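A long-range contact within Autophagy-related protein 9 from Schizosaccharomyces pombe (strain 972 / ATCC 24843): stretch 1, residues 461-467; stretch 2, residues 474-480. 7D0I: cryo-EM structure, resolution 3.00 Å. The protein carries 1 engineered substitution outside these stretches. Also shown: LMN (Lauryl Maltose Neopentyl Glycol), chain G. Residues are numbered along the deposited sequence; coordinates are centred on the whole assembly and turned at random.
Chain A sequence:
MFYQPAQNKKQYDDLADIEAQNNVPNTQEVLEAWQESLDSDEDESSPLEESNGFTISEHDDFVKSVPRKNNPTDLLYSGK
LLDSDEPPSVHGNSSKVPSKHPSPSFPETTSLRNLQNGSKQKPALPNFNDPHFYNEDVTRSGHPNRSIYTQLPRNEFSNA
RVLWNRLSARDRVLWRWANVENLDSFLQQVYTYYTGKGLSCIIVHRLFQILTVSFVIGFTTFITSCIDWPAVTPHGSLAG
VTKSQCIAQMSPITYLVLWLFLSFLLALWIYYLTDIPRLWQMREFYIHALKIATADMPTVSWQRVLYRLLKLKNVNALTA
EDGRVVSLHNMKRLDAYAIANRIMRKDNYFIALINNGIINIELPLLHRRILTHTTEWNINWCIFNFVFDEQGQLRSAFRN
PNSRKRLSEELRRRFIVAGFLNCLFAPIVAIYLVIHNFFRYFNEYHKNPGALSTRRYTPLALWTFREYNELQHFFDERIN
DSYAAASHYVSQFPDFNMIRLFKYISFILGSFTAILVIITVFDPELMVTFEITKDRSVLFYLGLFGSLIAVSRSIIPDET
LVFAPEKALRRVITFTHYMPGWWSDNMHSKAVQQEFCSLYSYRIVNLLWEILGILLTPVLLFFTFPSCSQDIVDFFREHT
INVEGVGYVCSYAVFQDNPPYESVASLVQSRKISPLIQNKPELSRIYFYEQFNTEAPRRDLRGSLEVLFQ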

# COMPACT_ATOMS: atom_id res chain seq x y z
N ALA A 461 32.57 -15.13 13.65
CA ALA A 461 31.22 -14.60 13.49
C ALA A 461 31.09 -13.77 12.23
O ALA A 461 29.98 -13.63 11.72
CB ALA A 461 30.85 -13.75 14.70
N LEU A 462 32.18 -13.22 11.73
CA LEU A 462 32.13 -12.41 10.53
C LEU A 462 32.16 -13.25 9.26
O LEU A 462 31.90 -12.71 8.18
CB LEU A 462 33.27 -11.41 10.52
CG LEU A 462 33.10 -10.23 11.47
CD1 LEU A 462 34.15 -9.20 11.20
CD2 LEU A 462 31.74 -9.65 11.29
N TRP A 463 32.50 -14.53 9.35
CA TRP A 463 32.34 -15.44 8.23
C TRP A 463 31.06 -16.25 8.31
O TRP A 463 30.66 -16.84 7.31
CB TRP A 463 33.53 -16.40 8.15
CG TRP A 463 34.73 -15.80 7.53
CD1 TRP A 463 35.89 -15.49 8.14
CD2 TRP A 463 34.88 -15.41 6.16
NE1 TRP A 463 36.77 -14.94 7.24
CE2 TRP A 463 36.17 -14.89 6.01
CE3 TRP A 463 34.05 -15.47 5.04
CZ2 TRP A 463 36.65 -14.42 4.80
CZ3 TRP A 463 34.53 -15.00 3.84
CH2 TRP A 463 35.81 -14.49 3.73
N THR A 464 30.43 -16.28 9.48
CA THR A 464 29.11 -16.88 9.62
C THR A 464 28.02 -15.95 9.12
O THR A 464 27.01 -16.41 8.58
CB THR A 464 28.86 -17.25 11.07
OG1 THR A 464 29.92 -18.09 11.54
CG2 THR A 464 27.57 -17.98 11.21
N PHE A 465 28.22 -14.65 9.27
CA PHE A 465 27.24 -13.68 8.82
C PHE A 465 27.38 -13.36 7.34
O PHE A 465 26.43 -12.84 6.75
CB PHE A 465 27.36 -12.38 9.61
CG PHE A 465 27.15 -12.54 11.09
CD1 PHE A 465 26.56 -13.66 11.61
CD2 PHE A 465 27.53 -11.54 11.95
CE1 PHE A 465 26.38 -13.80 12.95
CE2 PHE A 465 27.34 -11.67 13.29
CZ PHE A 465 26.76 -12.80 13.79
N ARG A 466 28.52 -13.66 6.75
CA ARG A 466 28.79 -13.24 5.38
C ARG A 466 27.89 -13.99 4.42
O ARG A 466 27.66 -15.19 4.55
CB ARG A 466 30.25 -13.48 5.04
CG ARG A 466 30.68 -12.96 3.71
CD ARG A 466 30.77 -11.46 3.69
NE ARG A 466 31.49 -10.98 2.52
CZ ARG A 466 32.81 -10.86 2.47
NH1 ARG A 466 33.54 -11.18 3.51
NH2 ARG A 466 33.39 -10.42 1.38
N GLU A 467 27.37 -13.26 3.44
CA GLU A 467 26.58 -13.84 2.36
C GLU A 467 27.44 -13.97 1.12
O GLU A 467 28.50 -13.37 1.00
CB GLU A 467 25.36 -12.97 2.07
CG GLU A 467 24.36 -12.97 3.19
CD GLU A 467 23.23 -12.02 2.95
OE1 GLU A 467 23.40 -11.09 2.13
OE2 GLU A 467 22.17 -12.19 3.58
C1 LMN G . 45.95 -10.09 3.21
O1 LMN G . 47.25 -10.28 3.21
C2 LMN G . 45.60 -8.62 2.90
O2 LMN G . 46.21 -8.25 1.67
C3 LMN G . 44.12 -8.46 2.78
O3 LMN G . 43.83 -7.05 2.52
C4 LMN G . 43.39 -8.89 3.99
O4 LMN G . 41.94 -9.00 3.64
C5 LMN G . 43.84 -10.21 4.53
O5 LMN G . 45.31 -10.37 4.59
C6 LMN G . 43.27 -10.41 5.93
O6 LMN G . 43.15 -9.17 6.58
CAA LMN G . 57.16 -13.20 10.17
CAB LMN G . 54.08 -17.29 8.37
OAI LMN G . 38.03 -7.79 7.70
OAJ LMN G . 38.43 -11.34 4.43
OAL LMN G . 43.72 -13.83 -2.72
OAN LMN G . 43.07 -14.64 2.31
OAP LMN G . 45.41 -14.96 1.46
OAQ LMN G . 38.23 -5.43 5.47
OAR LMN G . 37.23 -11.18 1.91
OAS LMN G . 39.70 -4.85 3.19
OAT LMN G . 38.83 -9.04 0.58
OAU LMN G . 40.33 -7.78 2.02
OAV LMN G . 40.57 -11.64 -0.83
CAW LMN G . 56.55 -12.25 9.12
CAX LMN G . 52.62 -16.83 8.26
CAY LMN G . 55.00 -12.35 9.19
CAZ LMN G . 51.85 -17.86 7.39
CBA LMN G . 54.43 -12.59 7.76
CBB LMN G . 51.39 -17.19 6.06
CBC LMN G . 53.03 -13.24 7.89
CBD LMN G . 51.27 -18.30 4.98
CBE LMN G . 52.51 -13.65 6.48
CBF LMN G . 51.31 -17.67 3.57
CBG LMN G . 52.76 -12.48 5.48
CBH LMN G . 50.49 -16.35 3.57
CBI LMN G . 51.99 -12.78 4.15
CBJ LMN G . 50.65 -15.65 2.18
CBK LMN G . 50.54 -12.19 4.24
CBL LMN G . 49.40 -14.74 1.93
CBM LMN G . 39.30 -7.69 7.11
CBN LMN G . 39.38 -12.25 3.92
CBP LMN G . 43.07 -13.83 -1.47
CBQ LMN G . 50.04 -11.85 2.79
CBR LMN G . 48.51 -13.90 2.93
CBS LMN G . 47.63 -11.59 3.67
CBT LMN G . 48.06 -12.06 1.12
OBV LMN G . 47.15 -13.07 0.65
OBX LMN G . 45.18 -13.04 -0.56
OBY LMN G . 40.11 -8.64 5.02
OBZ LMN G . 40.68 -12.53 1.89
OCB LMN G . 42.64 -11.41 1.10
CCC LMN G . 39.16 -7.67 5.62
CCD LMN G . 39.31 -12.30 2.41
CCF LMN G . 43.71 -12.80 -0.58
CCH LMN G . 43.71 -13.36 1.95
CCJ LMN G . 45.80 -12.73 0.72
CCL LMN G . 45.17 -13.58 1.80
CCM LMN G . 48.55 -12.35 2.61
CCN LMN G . 39.37 -6.24 5.11
CCO LMN G . 38.66 -10.99 1.94
CCQ LMN G . 42.99 -12.81 0.79
CCR LMN G . 41.21 -8.01 4.25
CCS LMN G . 41.30 -11.27 1.44
CCT LMN G . 39.53 -6.23 3.64
CCU LMN G . 39.08 -10.49 0.61
CCV LMN G . 40.70 -7.03 3.19
CCW LMN G . 40.51 -10.71 0.27
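Stretch 2, residues 474-480: FFDERIN

A helix packs an aromatic ring, one further apolar side chain and an arginine against a chain segment that is leaving its own helical turn, with a single side chain-to-backbone hydrogen bond, Arg478 NH2 to Phe465 O, beside the small apolar contact. The example illustrates a general principle: a side chain of one element can hydrogen-bond to a backbone carbonyl of another beside an apolar contact.

Stretch 2 is helical throughout, with Arg478 N bonded to Phe474 O and Ile479 N to Phe475 O, whereas stretch 1 holds a weakly bonded turn, closed by Phe465 N to Ala461 O, before Arg466 and Glu467 adopt extended backbone angles. The two run in opposite senses: Leu462 lies nearest Ile479, with their CA atoms 8.4 Å apart, and Arg466 nearest Phe475, at 6.9 Å between CA atoms. Phe475, Arg478 and Ile479, brought to one side by the helical repeat, all direct their CA-to-CB bonds toward stretch 1.

Phe475 is the centrepiece. Its t rotamer places the ring so that CZ lies 3.0 Å from Leu462 O and 3.8 Å from Leu462 CD2, while CE1 is 4.0 Å from Phe465 CB. Over one face sits Arg466, its CD 3.7 Å from the centroid of the Phe475 ring, a CH-pi contact in which the aliphatic part of an arginine serves as an apolar surface. One turn on, Ile479 extends the patch, with CG2 4.0 Å from Leu462 CD2 and CD1 3.9 Å from Phe465 CD2.

Arg478 supplies the polar clasp. Its NH2 donates to Phe465 O at 2.7 Å, nearly straight and close to the guanidinium plane. Glu467 OE1 stands 4.3 Å from Arg478 NH2 but well out of that plane, so its charge is near without forming a salt bridge.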

# COMPACT_ATOMS: atom_id res chain seq x y z
N PHE A 474 30.08 -3.68 1.43
CA PHE A 474 28.67 -3.81 1.80
C PHE A 474 28.53 -4.55 3.12
O PHE A 474 27.73 -4.17 3.98
CB PHE A 474 27.91 -4.54 0.71
CG PHE A 474 27.82 -3.79 -0.58
CD1 PHE A 474 27.15 -2.59 -0.66
CD2 PHE A 474 28.36 -4.31 -1.72
CE1 PHE A 474 27.06 -1.92 -1.84
CE2 PHE A 474 28.27 -3.64 -2.91
CZ PHE A 474 27.62 -2.45 -2.96
N PHE A 475 29.29 -5.63 3.28
CA PHE A 475 29.28 -6.40 4.51
C PHE A 475 29.74 -5.55 5.68
O PHE A 475 29.17 -5.62 6.77
CB PHE A 475 30.16 -7.62 4.34
CG PHE A 475 30.26 -8.48 5.55
CD1 PHE A 475 29.16 -9.15 6.02
CD2 PHE A 475 31.45 -8.64 6.20
CE1 PHE A 475 29.25 -9.94 7.11
CE2 PHE A 475 31.54 -9.44 7.29
CZ PHE A 475 30.43 -10.09 7.75
N ASP A 476 30.77 -4.74 5.47
CA ASP A 476 31.26 -3.87 6.53
C ASP A 476 30.21 -2.84 6.93
O ASP A 476 30.02 -2.57 8.11
CB ASP A 476 32.54 -3.18 6.09
CG ASP A 476 33.73 -4.08 6.16
OD1 ASP A 476 33.60 -5.19 6.70
OD2 ASP A 476 34.81 -3.68 5.68
N GLU A 477 29.53 -2.25 5.94
CA GLU A 477 28.46 -1.31 6.26
C GLU A 477 27.38 -1.97 7.09
O GLU A 477 26.98 -1.45 8.14
CB GLU A 477 27.85 -0.74 4.98
CG GLU A 477 28.77 0.13 4.16
CD GLU A 477 28.14 0.55 2.85
OE1 GLU A 477 26.94 0.29 2.66
OE2 GLU A 477 28.85 1.15 2.01
N ARG A 478 26.89 -3.12 6.65
CA ARG A 478 25.77 -3.73 7.35
C ARG A 478 26.17 -4.41 8.65
O ARG A 478 25.30 -4.74 9.45
CB ARG A 478 25.04 -4.72 6.46
CG ARG A 478 25.45 -6.15 6.63
CD ARG A 478 24.40 -7.05 6.04
NE ARG A 478 24.97 -8.27 5.50
CZ ARG A 478 25.18 -9.37 6.22
NH1 ARG A 478 24.88 -9.39 7.50
NH2 ARG A 478 25.70 -10.44 5.65
N ILE A 479 27.46 -4.63 8.89
CA ILE A 479 27.89 -5.12 10.19
C ILE A 479 28.12 -3.97 11.15
O ILE A 479 27.76 -4.06 12.32
CB ILE A 479 29.14 -6.00 10.03
CG1 ILE A 479 28.74 -7.40 9.59
CG2 ILE A 479 29.91 -6.08 11.32
CD1 ILE A 479 27.62 -8.01 10.38
N ASN A 480 28.72 -2.87 10.69
CA ASN A 480 28.85 -1.70 11.55
C ASN A 480 27.49 -1.13 11.92
O ASN A 480 27.32 -0.63 13.04
CB ASN A 480 29.69 -0.63 10.86
CG ASN A 480 31.13 -1.03 10.71
OD1 ASN A 480 31.65 -1.81 11.49
ND2 ASN A 480 31.79 -0.50 9.70